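Local atomic coordinates of methyl-coenzyme M reductase gamma subunit (Methermicoccus shengliensis DSM 18856, PDB entry 7NKG), a protein that probably forms, with its partner subunits, the enzyme that releases methane from methyl-coenzyme M, using the nickel cofactor F430 and coenzyme B. Residues L41-H54 with A77-T89. Residues are numbered along the deposited sequence; the frame is centred on the assembly and turned at random.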
loop_
_atom_site.group_PDB
_atom_site.type_symbol
_atom_site.label_atom_id
_atom_site.label_comp_id
_atom_site.label_asym_id
_atom_site.label_seq_id
_atom_site.Cartn_x
_atom_site.Cartn_y
_atom_site.Cartn_z
ATOM N N LEU C 41 0.984 38.903 -25.745
ATOM C CA LEU C 41 0.536 37.548 -25.357
ATOM C C LEU C 41 1.611 36.455 -25.666
ATOM O O LEU C 41 1.672 35.458 -24.948
ATOM C CB LEU C 41 -0.838 37.222 -25.956
ATOM C CG LEU C 41 -1.975 38.198 -25.591
ATOM C CD1 LEU C 41 -3.284 37.747 -26.193
ATOM C CD2 LEU C 41 -2.149 38.353 -24.057
ATOM N N GLY C 42 2.485 36.682 -26.652
ATOM C CA GLY C 42 3.597 35.786 -26.962
ATOM C C GLY C 42 3.275 34.418 -27.532
ATOM O O GLY C 42 4.111 33.515 -27.439
ATOM N N HIS C 43 2.110 34.254 -28.167
ATOM C CA HIS C 43 1.703 32.955 -28.726
ATOM C C HIS C 43 2.119 32.780 -30.182
ATOM O O HIS C 43 2.304 31.645 -30.633
ATOM C CB HIS C 43 0.188 32.794 -28.616
ATOM C CG HIS C 43 -0.312 32.938 -27.213
ATOM N ND1 HIS C 43 0.324 32.307 -26.158
ATOM C CD2 HIS C 43 -1.372 33.629 -26.734
ATOM C CE1 HIS C 43 -0.351 32.652 -25.074
ATOM N NE2 HIS C 43 -1.395 33.417 -25.371
ATOM N N ARG C 44 2.194 33.879 -30.931
ATOM C CA ARG C 44 2.577 33.836 -32.349
ATOM C C ARG C 44 3.105 35.211 -32.783
ATOM O O ARG C 44 2.914 36.203 -32.063
ATOM C CB ARG C 44 1.384 33.400 -33.243
ATOM C CG ARG C 44 0.308 34.464 -33.371
ATOM C CD ARG C 44 -0.888 34.025 -34.191
ATOM N NE ARG C 44 -1.623 35.178 -34.705
ATOM C CZ ARG C 44 -2.413 35.968 -33.982
ATOM N NH1 ARG C 44 -2.606 35.723 -32.691
ATOM N NH2 ARG C 44 -3.016 37.009 -34.548
ATOM N N ALA C 45 3.740 35.284 -33.970
ATOM C CA ALA C 45 4.276 36.548 -34.453
ATOM C C ALA C 45 3.147 37.559 -34.710
ATOM O O ALA C 45 2.150 37.177 -35.324
ATOM C CB ALA C 45 5.050 36.318 -35.739
ATOM N N PRO C 46 3.255 38.838 -34.279
ATOM C CA PRO C 46 2.183 39.806 -34.592
ATOM C C PRO C 46 1.912 39.915 -36.094
ATOM O O PRO C 46 2.854 39.895 -36.890
ATOM C CB PRO C 46 2.714 41.130 -34.030
ATOM C CG PRO C 46 3.708 40.728 -33.016
ATOM C CD PRO C 46 4.344 39.482 -33.523
ATOM N N GLY C 47 0.639 39.968 -36.460
ATOM C CA GLY C 47 0.231 40.048 -37.854
ATOM C C GLY C 47 0.067 38.700 -38.527
ATOM O O GLY C 47 -0.577 38.630 -39.574
ATOM N N SER C 48 0.638 37.616 -37.958
ATOM C CA SER C 48 0.540 36.286 -38.561
ATOM C C SER C 48 -0.835 35.667 -38.356
ATOM O O SER C 48 -1.566 36.060 -37.446
ATOM C CB SER C 48 1.607 35.360 -37.986
ATOM O OG SER C 48 1.312 34.943 -36.663
ATOM N N ASP C 49 -1.186 34.678 -39.186
ATOM C CA ASP C 49 -2.463 33.986 -39.042
ATOM C C ASP C 49 -2.408 33.057 -37.814
ATOM O O ASP C 49 -1.324 32.649 -37.360
ATOM C CB ASP C 49 -2.867 33.201 -40.306
ATOM C CG ASP C 49 -4.376 32.981 -40.454
ATOM O OD1 ASP C 49 -5.148 33.479 -39.589
ATOM O OD2 ASP C 49 -4.782 32.284 -41.412
ATOM N N TYR C 50 -3.587 32.781 -37.242
ATOM C CA TYR C 50 -3.711 31.907 -36.080
ATOM C C TYR C 50 -3.395 30.459 -36.495
ATOM O O TYR C 50 -4.111 29.930 -37.348
ATOM C CB TYR C 50 -5.150 31.930 -35.524
ATOM C CG TYR C 50 -5.613 33.277 -35.017
ATOM C CD1 TYR C 50 -5.285 33.713 -33.744
ATOM C CD2 TYR C 50 -6.378 34.117 -35.814
ATOM C CE1 TYR C 50 -5.676 34.961 -33.286
ATOM C CE2 TYR C 50 -6.802 35.358 -35.355
ATOM C CZ TYR C 50 -6.447 35.777 -34.088
ATOM O OH TYR C 50 -6.890 36.988 -33.602
ATOM N N PRO C 51 -2.372 29.787 -35.921
ATOM C CA PRO C 51 -2.146 28.376 -36.275
ATOM C C PRO C 51 -3.299 27.483 -35.829
ATOM O O PRO C 51 -4.086 27.853 -34.962
ATOM C CB PRO C 51 -0.850 28.001 -35.552
ATOM C CG PRO C 51 -0.382 29.208 -34.856
ATOM C CD PRO C 51 -1.432 30.252 -34.887
ATOM N N SER C 52 -3.396 26.302 -36.439
ATOM C CA SER C 52 -4.435 25.322 -36.141
ATOM C C SER C 52 -3.852 24.159 -35.358
ATOM O O SER C 52 -2.634 23.951 -35.323
ATOM C CB SER C 52 -5.031 24.777 -37.440
ATOM O OG SER C 52 -5.771 25.747 -38.164
ATOM N N THR C 53 -4.737 23.377 -34.738
ATOM C CA THR C 53 -4.354 22.127 -34.104
ATOM C C THR C 53 -4.068 21.122 -35.264
ATOM O O THR C 53 -4.524 21.326 -36.400
ATOM C CB THR C 53 -5.526 21.603 -33.250
ATOM O OG1 THR C 53 -6.653 21.402 -34.124
ATOM C CG2 THR C 53 -5.876 22.547 -32.088
ATOM N N HIS C 54 -3.354 20.034 -34.970
ATOM C CA HIS C 54 -3.065 18.976 -35.946
ATOM C C HIS C 54 -3.266 17.639 -35.237
ATOM O O HIS C 54 -2.306 16.992 -34.823
ATOM C CB HIS C 54 -1.656 19.134 -36.533
ATOM C CG HIS C 54 -1.508 20.433 -37.262
ATOM N ND1 HIS C 54 -2.130 20.646 -38.480
ATOM C CD2 HIS C 54 -0.935 21.589 -36.856
ATOM C CE1 HIS C 54 -1.863 21.900 -38.810
ATOM N NE2 HIS C 54 -1.150 22.510 -37.856
ATOM N N ALA C 77 -13.119 28.069 -32.374
ATOM C CA ALA C 77 -13.385 26.630 -32.437
ATOM C C ALA C 77 -13.661 26.217 -33.885
ATOM O O ALA C 77 -13.113 25.223 -34.352
ATOM C CB ALA C 77 -14.572 26.282 -31.563
ATOM N N ALA C 78 -14.451 27.008 -34.619
ATOM C CA ALA C 78 -14.755 26.715 -36.014
ATOM C C ALA C 78 -13.476 26.648 -36.868
ATOM O O ALA C 78 -13.383 25.799 -37.749
ATOM C CB ALA C 78 -15.697 27.771 -36.564
ATOM N N ALA C 79 -12.480 27.508 -36.581
ATOM C CA ALA C 79 -11.212 27.533 -37.319
ATOM C C ALA C 79 -10.180 26.498 -36.833
ATOM O O ALA C 79 -9.152 26.323 -37.490
ATOM C CB ALA C 79 -10.609 28.919 -37.242
ATOM N N GLY C 80 -10.419 25.866 -35.690
ATOM C CA GLY C 80 -9.496 24.882 -35.146
ATOM C C GLY C 80 -8.271 25.507 -34.512
ATOM O O GLY C 80 -7.226 24.862 -34.446
ATOM N N ASP C 81 -8.397 26.733 -33.942
ATOM C CA ASP C 81 -7.241 27.392 -33.317
ATOM C C ASP C 81 -6.691 26.584 -32.175
ATOM O O ASP C 81 -7.428 25.824 -31.540
ATOM C CB ASP C 81 -7.617 28.764 -32.743
ATOM C CG ASP C 81 -8.018 29.836 -33.730
ATOM O OD1 ASP C 81 -7.872 29.608 -34.945
ATOM O OD2 ASP C 81 -8.455 30.910 -33.283
ATOM N N ARG C 82 -5.414 26.801 -31.852
ATOM C CA ARG C 82 -4.821 26.179 -30.680
ATOM C C ARG C 82 -5.406 26.851 -29.420
ATOM O O ARG C 82 -5.853 28.004 -29.479
ATOM C CB ARG C 82 -3.305 26.350 -30.697
ATOM C CG ARG C 82 -2.658 25.672 -31.908
ATOM C CD ARG C 82 -1.152 25.520 -31.793
ATOM N NE ARG C 82 -0.710 24.137 -32.056
ATOM C CZ ARG C 82 -0.054 23.684 -33.130
ATOM N NH1 ARG C 82 0.281 22.402 -33.220
ATOM N NH2 ARG C 82 0.271 24.508 -34.124
ATOM N N ILE C 83 -5.401 26.136 -28.300
ATOM C CA ILE C 83 -5.850 26.717 -27.037
ATOM C C ILE C 83 -4.681 27.555 -26.512
ATOM O O ILE C 83 -3.605 27.007 -26.247
ATOM C CB ILE C 83 -6.266 25.634 -25.999
ATOM C CG1 ILE C 83 -7.441 24.756 -26.523
ATOM C CG2 ILE C 83 -6.605 26.276 -24.625
ATOM C CD1 ILE C 83 -8.794 25.494 -26.773
ATOM N N ARG C 84 -4.918 28.850 -26.292
ATOM C CA ARG C 84 -3.926 29.779 -25.737
ATOM C C ARG C 84 -4.486 30.497 -24.508
ATOM O O ARG C 84 -5.658 30.333 -24.195
ATOM C CB ARG C 84 -3.476 30.784 -26.816
ATOM C CG ARG C 84 -2.808 30.143 -28.013
ATOM C CD ARG C 84 -1.586 29.312 -27.676
ATOM N NE ARG C 84 -0.843 29.024 -28.899
ATOM C CZ ARG C 84 0.101 28.100 -29.021
ATOM N NH1 ARG C 84 0.728 27.935 -30.183
ATOM N NH2 ARG C 84 0.453 27.355 -27.980
ATOM N N TYR C 85 -3.668 31.326 -23.840
ATOM C CA TYR C 85 -4.090 31.929 -22.587
ATOM C C TYR C 85 -3.760 33.415 -22.426
ATOM O O TYR C 85 -2.879 33.951 -23.104
ATOM C CB TYR C 85 -3.452 31.118 -21.460
ATOM C CG TYR C 85 -1.982 31.399 -21.334
ATOM C CD1 TYR C 85 -1.057 30.724 -22.113
ATOM C CD2 TYR C 85 -1.521 32.400 -20.499
ATOM C CE1 TYR C 85 0.278 31.096 -22.122
ATOM C CE2 TYR C 85 -0.189 32.743 -20.464
ATOM C CZ TYR C 85 0.693 32.160 -21.342
ATOM O OH TYR C 85 2.015 32.481 -21.205
ATOM N N VAL C 86 -4.468 34.049 -21.473
ATOM C CA VAL C 86 -4.263 35.429 -21.039
ATOM C C VAL C 86 -4.239 35.327 -19.511
ATOM O O VAL C 86 -5.235 34.882 -18.937
ATOM C CB VAL C 86 -5.400 36.364 -21.519
ATOM C CG1 VAL C 86 -5.275 37.748 -20.882
ATOM C CG2 VAL C 86 -5.402 36.473 -23.043
ATOM N N GLN C 87 -3.110 35.654 -18.864
ATOM C CA GLN C 87 -3.008 35.549 -17.409
ATOM C C GLN C 87 -2.647 36.894 -16.806
ATOM O O GLN C 87 -1.680 37.518 -17.239
ATOM C CB GLN C 87 -1.995 34.479 -16.989
ATOM C CG GLN C 87 -1.886 34.333 -15.476
ATOM C CD GLN C 87 -1.304 33.005 -15.085
ATOM O OE1 GLN C 87 -2.019 32.007 -14.968
ATOM N NE2 GLN C 87 0.014 32.948 -14.879
ATOM N N TRP C 88 -3.398 37.304 -15.768
ATOM C CA TRP C 88 -3.244 38.581 -15.083
ATOM C C TRP C 88 -2.899 38.421 -13.606
ATOM O O TRP C 88 -3.415 37.519 -12.952
ATOM C CB TRP C 88 -4.570 39.354 -15.138
ATOM C CG TRP C 88 -4.778 40.096 -16.422
ATOM C CD1 TRP C 88 -5.558 39.722 -17.476
ATOM C CD2 TRP C 88 -4.176 41.344 -16.786
ATOM N NE1 TRP C 88 -5.467 40.655 -18.485
ATOM C CE2 TRP C 88 -4.632 41.669 -18.081
ATOM C CE3 TRP C 88 -3.307 42.232 -16.132
ATOM C CZ2 TRP C 88 -4.247 42.840 -18.736
ATOM C CZ3 TRP C 88 -2.901 43.372 -16.794
ATOM C CH2 TRP C 88 -3.379 43.674 -18.078
ATOM N N THR C 89 -2.080 39.332 -13.091
ATOM C CA THR C 89 -1.770 39.469 -11.672
ATOM C C THR C 89 -2.274 40.856 -11.302
ATOM O O THR C 89 -2.032 41.815 -12.045
ATOM C CB THR C 89 -0.288 39.309 -11.397
ATOM O OG1 THR C 89 0.087 37.972 -11.739
ATOM C CG2 THR C 89 0.070 39.585 -9.934
HETATM O O HOH W 1 -0.469 30.324 -31.421
HETATM O O HOH W 2 -4.126 29.193 -32.828
HETATM O O HOH W 3 -6.727 28.087 -36.842
#
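His43 reaches from the loop after helix 34-41 onto strand 83-90; with CG anti to the carbonyl carbon (chi1 -56°), its ring lies along Arg84 and NE2 reaches Tyr85 O. CB lies beside the Arg84 guanidinium, 3.9 Å from NE; His43 CG lies against Arg84 CG and CB, and CD2 comes within 3.5 Å of Arg84 CB, which makes a CH-pi contact with one ring face. Leu41 O sits over the centre of the opposite face. At the tip, NE2 donates to Tyr85 O at 2.8 Å, in the ring plane and on a carbonyl lone pair, while the His43 edge is turned to the face of Tyr85, offset, planes at 70°, CE1 lying 3.4 Å from Tyr85 CE1. An alanine in place of His43 would probably leave Tyr85 O without this donor and open a gap over Arg84 CB. Water 1 joins His43 O to NE of Arg84, an arginine whose NH2 is hydrogen-bonded to the backbone of another protein chain. At the other end, Thr53 N donates to Gly80 O at 2.9 Å. Asp81 OD1 touches Tyr50 CB, while OD2 is salt-bridged to Arg129. A single beta bridge, Ser52 with Asp81, ties the loop beside Gly80, where a Schellman motif ends helix 75-79 ahead of a central strand of the antiparallel sheet.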